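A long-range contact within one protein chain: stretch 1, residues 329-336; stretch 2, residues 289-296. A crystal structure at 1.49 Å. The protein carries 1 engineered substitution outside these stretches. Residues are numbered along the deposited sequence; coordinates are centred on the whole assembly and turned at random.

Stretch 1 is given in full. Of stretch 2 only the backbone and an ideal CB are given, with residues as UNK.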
# COMPACT_ATOMS: atom_id res chain seq x y z
N ASP A 329 5.91 13.01 17.39
CA ASP A 329 7.36 12.83 17.48
C ASP A 329 7.71 11.35 17.42
O ASP A 329 7.20 10.60 18.22
CB ASP A 329 7.82 13.34 18.84
CG ASP A 329 9.32 13.36 18.99
OD1 ASP A 329 10.06 12.70 18.23
OD2 ASP A 329 9.76 14.09 19.90
N PRO A 330 8.59 10.93 16.51
CA PRO A 330 8.94 9.51 16.46
C PRO A 330 9.45 8.99 17.78
O PRO A 330 9.29 7.82 18.08
CB PRO A 330 10.01 9.46 15.40
CG PRO A 330 9.59 10.57 14.47
CD PRO A 330 9.23 11.66 15.39
N ARG A 331 10.11 9.84 18.58
CA ARG A 331 10.64 9.33 19.85
C ARG A 331 9.55 9.01 20.87
O ARG A 331 9.79 8.34 21.88
CB ARG A 331 11.60 10.35 20.46
CG ARG A 331 12.86 10.59 19.64
CD ARG A 331 13.66 11.69 20.37
NE ARG A 331 12.73 12.80 20.65
CZ ARG A 331 12.58 13.39 21.84
NH1 ARG A 331 13.30 13.00 22.89
NH2 ARG A 331 11.67 14.37 21.98
N SER A 332 8.33 9.46 20.60
CA SER A 332 7.25 9.22 21.52
C SER A 332 6.53 7.90 21.19
O SER A 332 5.72 7.42 21.96
CB SER A 332 6.23 10.36 21.42
OG SER A 332 5.54 10.34 20.16
N PHE A 333 6.83 7.33 20.02
CA PHE A 333 6.14 6.09 19.66
C PHE A 333 6.50 4.89 20.54
O PHE A 333 7.69 4.69 20.88
CB PHE A 333 6.49 5.78 18.20
CG PHE A 333 5.88 4.52 17.71
CD1 PHE A 333 4.54 4.49 17.37
CD2 PHE A 333 6.62 3.35 17.61
CE1 PHE A 333 3.94 3.28 16.94
CE2 PHE A 333 6.06 2.15 17.18
CZ PHE A 333 4.71 2.11 16.85
N LYS A 334 5.50 4.06 20.89
CA LYS A 334 5.72 2.87 21.70
C LYS A 334 5.01 1.70 21.07
O LYS A 334 3.78 1.67 21.03
CB LYS A 334 5.19 3.08 23.11
CG LYS A 334 6.00 4.22 23.81
CD LYS A 334 5.73 4.28 25.32
CE LYS A 334 6.77 5.18 26.03
NZ LYS A 334 8.20 4.70 25.90
N LEU A 335 5.78 0.76 20.57
CA LEU A 335 5.19 -0.41 19.94
C LEU A 335 4.63 -1.34 20.99
O LEU A 335 5.25 -1.51 22.06
CB LEU A 335 6.27 -1.16 19.16
CG LEU A 335 5.86 -2.29 18.22
CD1 LEU A 335 5.00 -1.72 17.11
CD2 LEU A 335 7.11 -2.90 17.63
N THR A 336 3.46 -1.91 20.72
CA THR A 336 2.90 -2.92 21.62
C THR A 336 3.04 -4.26 20.90
O THR A 336 3.27 -4.30 19.69
CB THR A 336 1.43 -2.71 21.96
OG1 THR A 336 0.63 -2.84 20.78
CG2 THR A 336 1.23 -1.34 22.61
N UNK A 289 14.43 7.73 7.21
CA UNK A 289 13.75 9.03 7.24
C UNK A 289 13.53 9.49 8.66
O UNK A 289 12.97 8.78 9.49
CB UNK A 289 12.41 8.96 6.50
N UNK A 290 13.96 10.72 8.98
CA UNK A 290 13.82 11.21 10.33
C UNK A 290 12.46 11.46 10.88
O UNK A 290 12.28 11.38 12.09
CB UNK A 290 14.60 12.52 10.44
N UNK A 291 11.51 11.77 10.00
CA UNK A 291 10.17 12.01 10.47
C UNK A 291 9.24 10.85 10.23
O UNK A 291 8.03 11.00 10.25
CB UNK A 291 9.60 13.27 9.80
N UNK A 292 9.81 9.68 10.04
CA UNK A 292 9.01 8.46 9.82
C UNK A 292 9.33 7.42 10.87
O UNK A 292 10.50 7.16 11.17
CB UNK A 292 9.26 7.88 8.42
N UNK A 293 8.30 6.80 11.46
CA UNK A 293 8.44 5.65 12.35
C UNK A 293 8.21 4.47 11.41
O UNK A 293 7.17 4.40 10.78
CB UNK A 293 7.47 5.68 13.53
N UNK A 294 9.18 3.57 11.27
CA UNK A 294 8.97 2.40 10.45
C UNK A 294 8.90 1.17 11.34
O UNK A 294 9.76 0.97 12.20
CB UNK A 294 10.08 2.26 9.40
N UNK A 295 7.88 0.35 11.14
CA UNK A 295 7.73 -0.86 11.89
C UNK A 295 7.88 -2.03 10.88
O UNK A 295 7.17 -2.06 9.86
CB UNK A 295 6.39 -0.89 12.63
N UNK A 296 8.85 -2.94 11.12
CA UNK A 296 9.06 -4.09 10.26
C UNK A 296 8.40 -5.30 10.91
O UNK A 296 8.77 -5.69 12.02
CB UNK A 296 10.55 -4.34 10.02

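Stretch 1 offers this contact a largely apolar surface: the ring of Pro 330, the ring of Phe 333 and the tip of Leu 335. Its charged pair, Asp 329 and Arg 331, is tied up in a local salt bridge.

Position 289 has nothing of stretch 1 within 5.5 Å of its ideal CB. Stretch 1 sets no preference. The residue is Gln 289, whose amide is hydrogen-bonded elsewhere in the structure.

Position 290 has phi/psi of -67/-28 and is the second residue of a type I turn from 289 to 292. Proline suits that phi, though many residues would fit. Its CB points sideways. The residue is Pro 290, which touches stretch 1 through its backbone: its O lies 3.7 Å from Pro 330 CG.

Position 291, at -103/20, is the third residue of the turn. Its CB points away, 5.4 Å from Pro 330 CG. Small or polar residues such as Asp, Asn or Ser are common here. The residue is Asp 291, and its side chain makes no close contact with stretch 1.

Position 292 begins the strand. Its CB points away, so stretch 1 does not choose its side chain. The residue is Val 292; its N closes the turn with a weak hydrogen bond of 3.3 Å to the O of Gln 289.

Position 293 faces stretch 1. Its ideal CB is 4.6 Å from Phe 333 CG and 4.9 Å from Pro 330 CB. No charge or free donor invites a polar group, and the space is short. A compact apolar residue fits: Val, perhaps Ile; both are beta-branched and favour a strand. The residue is Val 293, with chi1 t. CG1 lies over a face of the Phe 333 ring, 3.8 Å from its centroid, in a CH-pi contact; it is 3.6 Å from Phe 333 CD2. CG2 packs 3.8 Å from Pro 330 CB and also lies near the base of Phe 333.

Position 294 points away, as strand alternation predicts. Stretch 1 leaves the choice open. The residue is His 294, whose ring nitrogens are hydrogen-bonded elsewhere.

Position 295 faces stretch 1 again. Its ideal CB is 4.8 Å from Leu 335 CD1 and 5.4 Å from Phe 333 CZ. Both neighbours are apolar and offer no polar partner, so Val, Ile or perhaps Leu would suit. The residue is Val 295, also t. CG1 reaches Leu 335 CD1 at 4.0 Å, and CG2 reaches Phe 333 CZ at 4.0 Å.

Position 296 is out of reach of stretch 1. The residue is Ala 296.

Stretch 2 (289-296) QPDVVHVA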
# COMPACT_ATOMS: atom_id res chain seq x y z
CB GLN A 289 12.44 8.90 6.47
CG GLN A 289 12.69 8.80 5.00
CD GLN A 289 13.20 10.12 4.46
OE1 GLN A 289 12.66 11.18 4.77
NE2 GLN A 289 14.23 10.06 3.64
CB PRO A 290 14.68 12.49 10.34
CG PRO A 290 14.55 12.98 8.95
CD PRO A 290 14.62 11.71 8.11
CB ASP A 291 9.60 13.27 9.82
CG ASP A 291 10.36 14.50 10.21
OD1 ASP A 291 10.98 14.48 11.31
OD2 ASP A 291 10.34 15.49 9.44
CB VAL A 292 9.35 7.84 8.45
CG1 VAL A 292 8.58 6.53 8.24
CG2 VAL A 292 9.01 8.80 7.34
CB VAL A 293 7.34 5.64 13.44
CG1 VAL A 293 7.33 4.29 14.19
CG2 VAL A 293 7.57 6.78 14.43
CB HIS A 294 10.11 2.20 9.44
CG HIS A 294 9.87 1.02 8.54
ND1 HIS A 294 10.26 -0.26 8.88
CD2 HIS A 294 9.06 0.90 7.47
CE1 HIS A 294 9.70 -1.12 8.05
NE2 HIS A 294 8.97 -0.44 7.17
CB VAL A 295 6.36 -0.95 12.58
CG1 VAL A 295 6.27 -2.28 13.31
CG2 VAL A 295 6.14 0.22 13.60
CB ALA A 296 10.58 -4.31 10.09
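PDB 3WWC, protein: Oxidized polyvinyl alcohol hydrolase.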